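Local coordinates for branched-chain alpha-ketoacid decarboxylase (Lactococcus lactis, PDB 2VBF), which probably decarboxylates branched-chain and aromatic alpha-keto acids to aldehydes, using thiamine diphosphate and magnesium as cofactors, at residues A[483-486]-A[487-490]; A[562-565]-A[566-569]; A[309-313]-A[314-318]. One frame throughout, in Å; residues are numbered along the deposited sequence.

Contact 1 (A[483-486]-A[487-490]); sequences TVER and EIHG. With TPP (thiamine diphosphate), chain F.
Glu485 O is gripped by two backbone amides where helix 483-488 ends. The bond it accepts from His489 N is nearly straight (2.9 Å, 174°). Ile488 N is shared, chiefly with Val484 O and only weakly with Glu485 O. Thr483 O accepts from Glu487 N at 3.0 Å. After Ile488 the chain leaves helical geometry at His489, and Gly490 follows with the positive phi that glycine accepts readily. Water 1 donates to Arg486 O at 2.7 Å.

The helix follows strand 473-478 of the C-terminal sheet by a short loop that carries Asn479 and Gly481 of the magnesium site, just after the Asn-Asn end of the GDG...NN motif of this family. Thr483 N and Val484 N, in its first turn, each donate to the terminal phosphate at 2.8 Å, to O3B and O1B; the helix's N-terminal end probably stabilises that negative charge too. Val484, small and branched, fits beside the cofactor: CG1 lies 3.3 Å from the thiazolium S1. The bent chain of Glu485 (chi2 -66°) lays its carboxylate flat over one face of the thiazolium, nearly parallel to it, CD 3.5 Å from C4. Ile488 CD1 meets Val484 CG2 at 4.2 Å and packs against Phe565 of helix 556-568, as an apolar branched chain suits. The extended Arg486 reaches Pro491 O through NH1 and Asp497, a salt bridge, through NH2; His489 NE2 bonds Asp56 of the second subunit.

Contact 2 (A[562-565]-A[566-569]); sequences GKLF and AEQN
Ala566 opens the last turn of helix 556-568 by donating its N to Gly562 O at 3.1 Å; its CB rests 3.5 Å from Lys563 O, and a side chain ending there suits the close approach of Ile488 O. Glu567 N then bonds Lys563 O at 3.0 Å. The extended side chain of Glu567 has CG anti to the backbone N (chi1 -176°), which runs it alongside Leu564 in the same direction. There OE1 comes 3.9 Å from Leu564 CD2, and water 2 donates both to OE1 and, at 2.7 Å, to Leu564 O, a bridge suited to a long acid on the exposed flank of a helix. Gln568 N closes the next turn on Leu564 O at 3.0 Å. Its side chain lies beside the Phe565 ring, which also meets His135 of the second subunit with planes at about 75°; amide and ring planes are 56° apart, and NE2 sits at the ring edge, 4.2 Å from CD1. Asn569, the first residue beyond the helix, makes a weak bond from its N to Phe565 O, while ND2 reaches Asp49 of the second subunit. Both flanks are hydrated: on the Glu567 side a water links the carboxylate to the backbone, and on the other Gln568 NE2 divides its N-H groups between water 3, at 2.9 Å, and the carboxylate of Asp308.

Contact 3 (A[309-313]-A[314-318]); sequences SSTGA and FTHHL
The ring of Phe314 meets Thr311 obliquely, CD1 lying 3.6 Å from OG1, and the carbonyl carbon of Ala313 also approaches it at a slant. The imidazole of His316 has Phe314 CA at its edge, in plane, and Thr311 comes to it obliquely: CB is 3.5 Å from ND1. The side chains of Thr311 and His316 run alongside each other from their backbones. CG of His316 stands between its own backbone N and carbonyl carbon (chi1 58°), which brings the ring back beside Thr311. ND1 is buried there without a hydrogen-bonding partner in the model, which probably costs some stability.

The backbone beneath is a left-handed turn: Gly312, Ala313 and Phe314 all have positive phi. Glycine takes this readily. Ala313 and Phe314 do so less easily, and in Phe314 it presses CB to 3.0 Å from Ala313 O, so the conformation probably carries some strain. Hydrogen bonds probably offset it. Thr315 N donates to Thr311 O at 2.9 Å, an i to i+4 bond that spans the turn, and Phe314 N donates to Thr311 OG1 at 2.8 Å. Thr311 OG1 is bonded in addition to Thr307 O. Thr315 suits its place because its hydroxyl lies 2.8 Å from Gly312 O and 3.2 Å from Thr311 O, two carbonyls that compete for one proton, and takes a further bond from Lys283 N.

The turn belongs to the loop from strand 298-302 to strand 323-326, neighbours in the central-domain sheet. Ala313 rests on Met561 and Leu564 of helix 556-568, Phe314 on Gln568 of that helix and on Phe133 of the second subunit, and further along Leu318 packs on Val293 of helix 287-295.

Along the chain the three contacts come in series, contact 3 first, then contact 1, then contact 2; none nests in or crosses another, and each closes only a local turn. Contact 3 shapes a loop of the central domain, contact 1 a short helix beside the cofactor, and contact 2 the end of the C-terminal helix 556-568. That last helix joins the others. It meets contact 1 where Ile488 CG1 packs on Gly562 O and through a hydrogen bond from Lys563 NZ to Glu487 O; it meets contact 3 through Leu564 CD1 on Gly312 O and Phe565 CZ on Ser309 OG. Contacts 1 and 3 themselves do not touch, their nearest atoms being about 9 Å apart.

Contact 1 (A[483-486]-A[487-490])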
# COMPACT_ATOMS: atom_id res chain seq x y z
N THR A 483 8.33 -16.48 11.60
CA THR A 483 9.47 -17.26 12.10
C THR A 483 10.79 -16.53 11.93
O THR A 483 11.61 -16.53 12.83
CB THR A 483 9.49 -18.68 11.49
OG1 THR A 483 8.46 -19.47 12.11
CG2 THR A 483 10.85 -19.36 11.71
N VAL A 484 11.01 -15.90 10.78
CA VAL A 484 12.23 -15.11 10.61
C VAL A 484 12.35 -14.03 11.69
O VAL A 484 13.44 -13.82 12.23
CB VAL A 484 12.37 -14.49 9.20
CG1 VAL A 484 11.11 -13.76 8.81
CG2 VAL A 484 13.60 -13.57 9.12
N GLU A 485 11.24 -13.39 12.04
CA GLU A 485 11.26 -12.37 13.11
C GLU A 485 11.57 -12.99 14.47
O GLU A 485 12.37 -12.44 15.25
CB GLU A 485 9.94 -11.60 13.16
CG GLU A 485 9.56 -10.87 11.86
CD GLU A 485 10.50 -9.75 11.48
OE1 GLU A 485 10.12 -8.57 11.67
OE2 GLU A 485 11.62 -10.03 10.99
N ARG A 486 10.98 -14.15 14.75
CA ARG A 486 11.25 -14.88 16.00
C ARG A 486 12.73 -15.22 16.14
O ARG A 486 13.28 -15.19 17.24
CB ARG A 486 10.45 -16.18 16.04
CG ARG A 486 8.94 -16.02 16.08
CD ARG A 486 8.29 -17.39 16.17
NE ARG A 486 6.86 -17.40 15.87
CZ ARG A 486 5.90 -17.07 16.73
NH1 ARG A 486 6.22 -16.68 17.96
NH2 ARG A 486 4.63 -17.13 16.36
N GLU A 487 13.37 -15.52 15.02
CA GLU A 487 14.81 -15.82 14.98
C GLU A 487 15.70 -14.61 15.25
O GLU A 487 16.81 -14.76 15.77
CB GLU A 487 15.19 -16.42 13.61
CG GLU A 487 14.59 -17.79 13.35
CD GLU A 487 15.19 -18.88 14.22
OE1 GLU A 487 16.42 -18.86 14.45
OE2 GLU A 487 14.44 -19.77 14.66
N ILE A 488 15.24 -13.42 14.87
CA ILE A 488 16.00 -12.19 15.09
C ILE A 488 15.79 -11.69 16.52
O ILE A 488 16.77 -11.43 17.24
CB ILE A 488 15.59 -11.07 14.08
CG1 ILE A 488 15.87 -11.52 12.64
CG2 ILE A 488 16.32 -9.76 14.36
CD1 ILE A 488 15.33 -10.59 11.55
N HIS A 489 14.53 -11.60 16.94
CA HIS A 489 14.18 -11.01 18.23
C HIS A 489 12.77 -11.37 18.69
O HIS A 489 11.81 -11.28 17.92
CB HIS A 489 14.28 -9.49 18.13
CG HIS A 489 14.18 -8.80 19.44
ND1 HIS A 489 15.28 -8.60 20.25
CD2 HIS A 489 13.13 -8.26 20.10
CE1 HIS A 489 14.90 -7.97 21.35
NE2 HIS A 489 13.60 -7.75 21.28
N GLY A 490 12.64 -11.75 19.97
CA GLY A 490 11.33 -11.97 20.59
C GLY A 490 10.60 -13.22 20.12
O GLY A 490 9.45 -13.16 19.71
N1' TPP F . 6.63 -5.24 6.43
C2' TPP F . 7.04 -5.27 5.12
CM2 TPP F . 6.17 -4.62 4.07
N3' TPP F . 8.22 -5.88 4.80
C4' TPP F . 9.01 -6.46 5.77
N4' TPP F . 10.15 -7.02 5.41
C5' TPP F . 8.59 -6.46 7.10
C6' TPP F . 7.39 -5.84 7.43
C7' TPP F . 9.41 -7.12 8.19
N3 TPP F . 9.46 -8.57 8.05
C2 TPP F . 10.46 -9.31 7.45
S1 TPP F . 10.25 -10.91 7.45
C5 TPP F . 8.87 -10.73 8.27
C4 TPP F . 8.52 -9.41 8.56
CM4 TPP F . 7.29 -8.98 9.31
C6 TPP F . 8.11 -11.99 8.66
C7 TPP F . 7.67 -12.86 7.49
O7 TPP F . 6.97 -13.94 8.05
PA TPP F . 6.48 -15.18 7.17
O1A TPP F . 6.01 -14.72 5.80
O2A TPP F . 5.39 -15.89 7.94
O3A TPP F . 7.85 -16.02 6.95
PB TPP F . 8.46 -17.18 7.90
O1B TPP F . 9.82 -16.69 8.33
O2B TPP F . 8.61 -18.38 7.01
O3B TPP F . 7.55 -17.46 9.06
O HOH W 1 15.53 -15.99 18.52

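Contact 2 (A[562-565]-A[566-569])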
# COMPACT_ATOMS: atom_id res chain seq x y z
N GLY A 562 19.78 -14.86 11.24
CA GLY A 562 18.91 -14.24 12.24
C GLY A 562 19.73 -13.56 13.33
O GLY A 562 19.42 -12.44 13.74
N LYS A 563 20.78 -14.24 13.77
CA LYS A 563 21.63 -13.72 14.84
C LYS A 563 22.50 -12.56 14.34
O LYS A 563 22.82 -11.64 15.10
CB LYS A 563 22.48 -14.86 15.42
CG LYS A 563 21.65 -16.00 16.03
CD LYS A 563 20.84 -15.52 17.24
CE LYS A 563 19.88 -16.58 17.80
NZ LYS A 563 18.47 -16.41 17.31
N LEU A 564 22.84 -12.57 13.06
CA LEU A 564 23.63 -11.49 12.47
C LEU A 564 22.78 -10.24 12.26
O LEU A 564 23.28 -9.13 12.45
CB LEU A 564 24.28 -11.94 11.16
CG LEU A 564 25.25 -13.12 11.31
CD1 LEU A 564 25.82 -13.55 9.96
CD2 LEU A 564 26.38 -12.74 12.28
N PHE A 565 21.52 -10.41 11.86
CA PHE A 565 20.58 -9.28 11.83
C PHE A 565 20.42 -8.68 13.23
O PHE A 565 20.43 -7.45 13.39
CB PHE A 565 19.20 -9.70 11.32
CG PHE A 565 19.11 -9.90 9.81
CD1 PHE A 565 19.50 -8.90 8.92
CD2 PHE A 565 18.54 -11.06 9.30
CE1 PHE A 565 19.39 -9.09 7.54
CE2 PHE A 565 18.41 -11.25 7.92
CZ PHE A 565 18.84 -10.25 7.04
N ALA A 566 20.27 -9.54 14.24
CA ALA A 566 20.12 -9.10 15.62
C ALA A 566 21.31 -8.25 16.05
O ALA A 566 21.16 -7.20 16.68
CB ALA A 566 19.97 -10.31 16.54
N GLU A 567 22.50 -8.70 15.67
CA GLU A 567 23.75 -8.03 16.01
C GLU A 567 23.86 -6.67 15.32
O GLU A 567 24.35 -5.69 15.89
CB GLU A 567 24.91 -8.94 15.61
CG GLU A 567 26.29 -8.47 15.97
CD GLU A 567 27.31 -9.60 15.79
OE1 GLU A 567 27.67 -9.91 14.63
OE2 GLU A 567 27.71 -10.19 16.82
N GLN A 568 23.37 -6.61 14.08
CA GLN A 568 23.37 -5.37 13.30
C GLN A 568 22.51 -4.29 13.95
O GLN A 568 22.74 -3.09 13.75
CB GLN A 568 22.87 -5.68 11.88
CG GLN A 568 22.86 -4.48 10.95
CD GLN A 568 22.75 -4.88 9.50
OE1 GLN A 568 23.74 -4.87 8.77
NE2 GLN A 568 21.54 -5.25 9.06
N ASN A 569 21.52 -4.71 14.72
CA ASN A 569 20.61 -3.78 15.40
C ASN A 569 21.02 -3.45 16.84
O ASN A 569 20.26 -2.79 17.56
CB ASN A 569 19.18 -4.34 15.37
CG ASN A 569 18.59 -4.37 13.96
OD1 ASN A 569 18.95 -3.56 13.11
ND2 ASN A 569 17.68 -5.30 13.73
O HOH W 2 25.93 -8.63 12.23
O HOH W 3 19.38 -5.85 10.96

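Contact 3 (A[309-313]-A[314-318])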
# COMPACT_ATOMS: atom_id res chain seq x y z
N SER A 309 21.97 -8.74 3.44
CA SER A 309 21.36 -10.08 3.29
C SER A 309 22.05 -10.97 2.25
O SER A 309 21.84 -12.19 2.25
CB SER A 309 19.87 -9.95 2.94
OG SER A 309 19.18 -9.17 3.90
N SER A 310 22.86 -10.37 1.39
CA SER A 310 23.55 -11.06 0.29
C SER A 310 25.06 -11.22 0.53
O SER A 310 25.78 -11.72 -0.34
CB SER A 310 23.31 -10.33 -1.03
OG SER A 310 23.75 -8.98 -0.98
N THR A 311 25.53 -10.81 1.71
CA THR A 311 26.95 -10.94 2.07
C THR A 311 27.18 -11.54 3.47
O THR A 311 28.26 -11.38 4.04
CB THR A 311 27.70 -9.58 1.97
OG1 THR A 311 27.14 -8.63 2.90
CG2 THR A 311 27.62 -9.03 0.55
N GLY A 312 26.18 -12.25 4.00
CA GLY A 312 26.26 -12.79 5.35
C GLY A 312 26.54 -11.70 6.37
O GLY A 312 27.40 -11.86 7.24
N ALA A 313 25.82 -10.58 6.22
CA ALA A 313 25.99 -9.37 7.05
C ALA A 313 27.39 -8.76 6.91
O ALA A 313 28.07 -8.47 7.91
CB ALA A 313 25.64 -9.64 8.52
N PHE A 314 27.80 -8.56 5.66
CA PHE A 314 29.04 -7.89 5.30
C PHE A 314 30.28 -8.65 5.78
O PHE A 314 31.27 -8.04 6.19
CB PHE A 314 29.04 -6.46 5.85
CG PHE A 314 27.82 -5.65 5.45
CD1 PHE A 314 27.59 -5.32 4.13
CD2 PHE A 314 26.91 -5.22 6.40
CE1 PHE A 314 26.49 -4.56 3.75
CE2 PHE A 314 25.80 -4.45 6.04
CZ PHE A 314 25.59 -4.14 4.71
N THR A 315 30.23 -9.98 5.71
CA THR A 315 31.37 -10.83 6.07
C THR A 315 32.10 -11.40 4.84
O THR A 315 32.83 -12.38 4.94
CB THR A 315 30.94 -12.00 6.98
OG1 THR A 315 29.90 -12.76 6.36
CG2 THR A 315 30.43 -11.48 8.34
N HIS A 316 31.88 -10.77 3.68
CA HIS A 316 32.59 -11.08 2.44
C HIS A 316 34.05 -10.63 2.49
O HIS A 316 34.42 -9.75 3.27
CB HIS A 316 31.88 -10.41 1.25
CG HIS A 316 31.78 -8.92 1.37
ND1 HIS A 316 30.99 -8.31 2.32
CD2 HIS A 316 32.35 -7.92 0.66
CE1 HIS A 316 31.09 -7.00 2.20
NE2 HIS A 316 31.91 -6.74 1.20
N HIS A 317 34.88 -11.27 1.66
CA HIS A 317 36.28 -10.88 1.51
C HIS A 317 36.59 -10.86 0.02
O HIS A 317 37.01 -11.86 -0.54
CB HIS A 317 37.19 -11.88 2.22
CG HIS A 317 36.95 -11.96 3.69
ND1 HIS A 317 37.43 -11.01 4.58
CD2 HIS A 317 36.30 -12.88 4.44
CE1 HIS A 317 37.07 -11.34 5.81
NE2 HIS A 317 36.38 -12.47 5.75
N LEU A 318 36.37 -9.71 -0.60
CA LEU A 318 36.56 -9.55 -2.03
C LEU A 318 37.54 -8.40 -2.22
O LEU A 318 37.21 -7.25 -1.97
CB LEU A 318 35.23 -9.27 -2.74
CG LEU A 318 34.12 -10.32 -2.58
CD1 LEU A 318 32.79 -9.80 -3.12
CD2 LEU A 318 34.52 -11.64 -3.26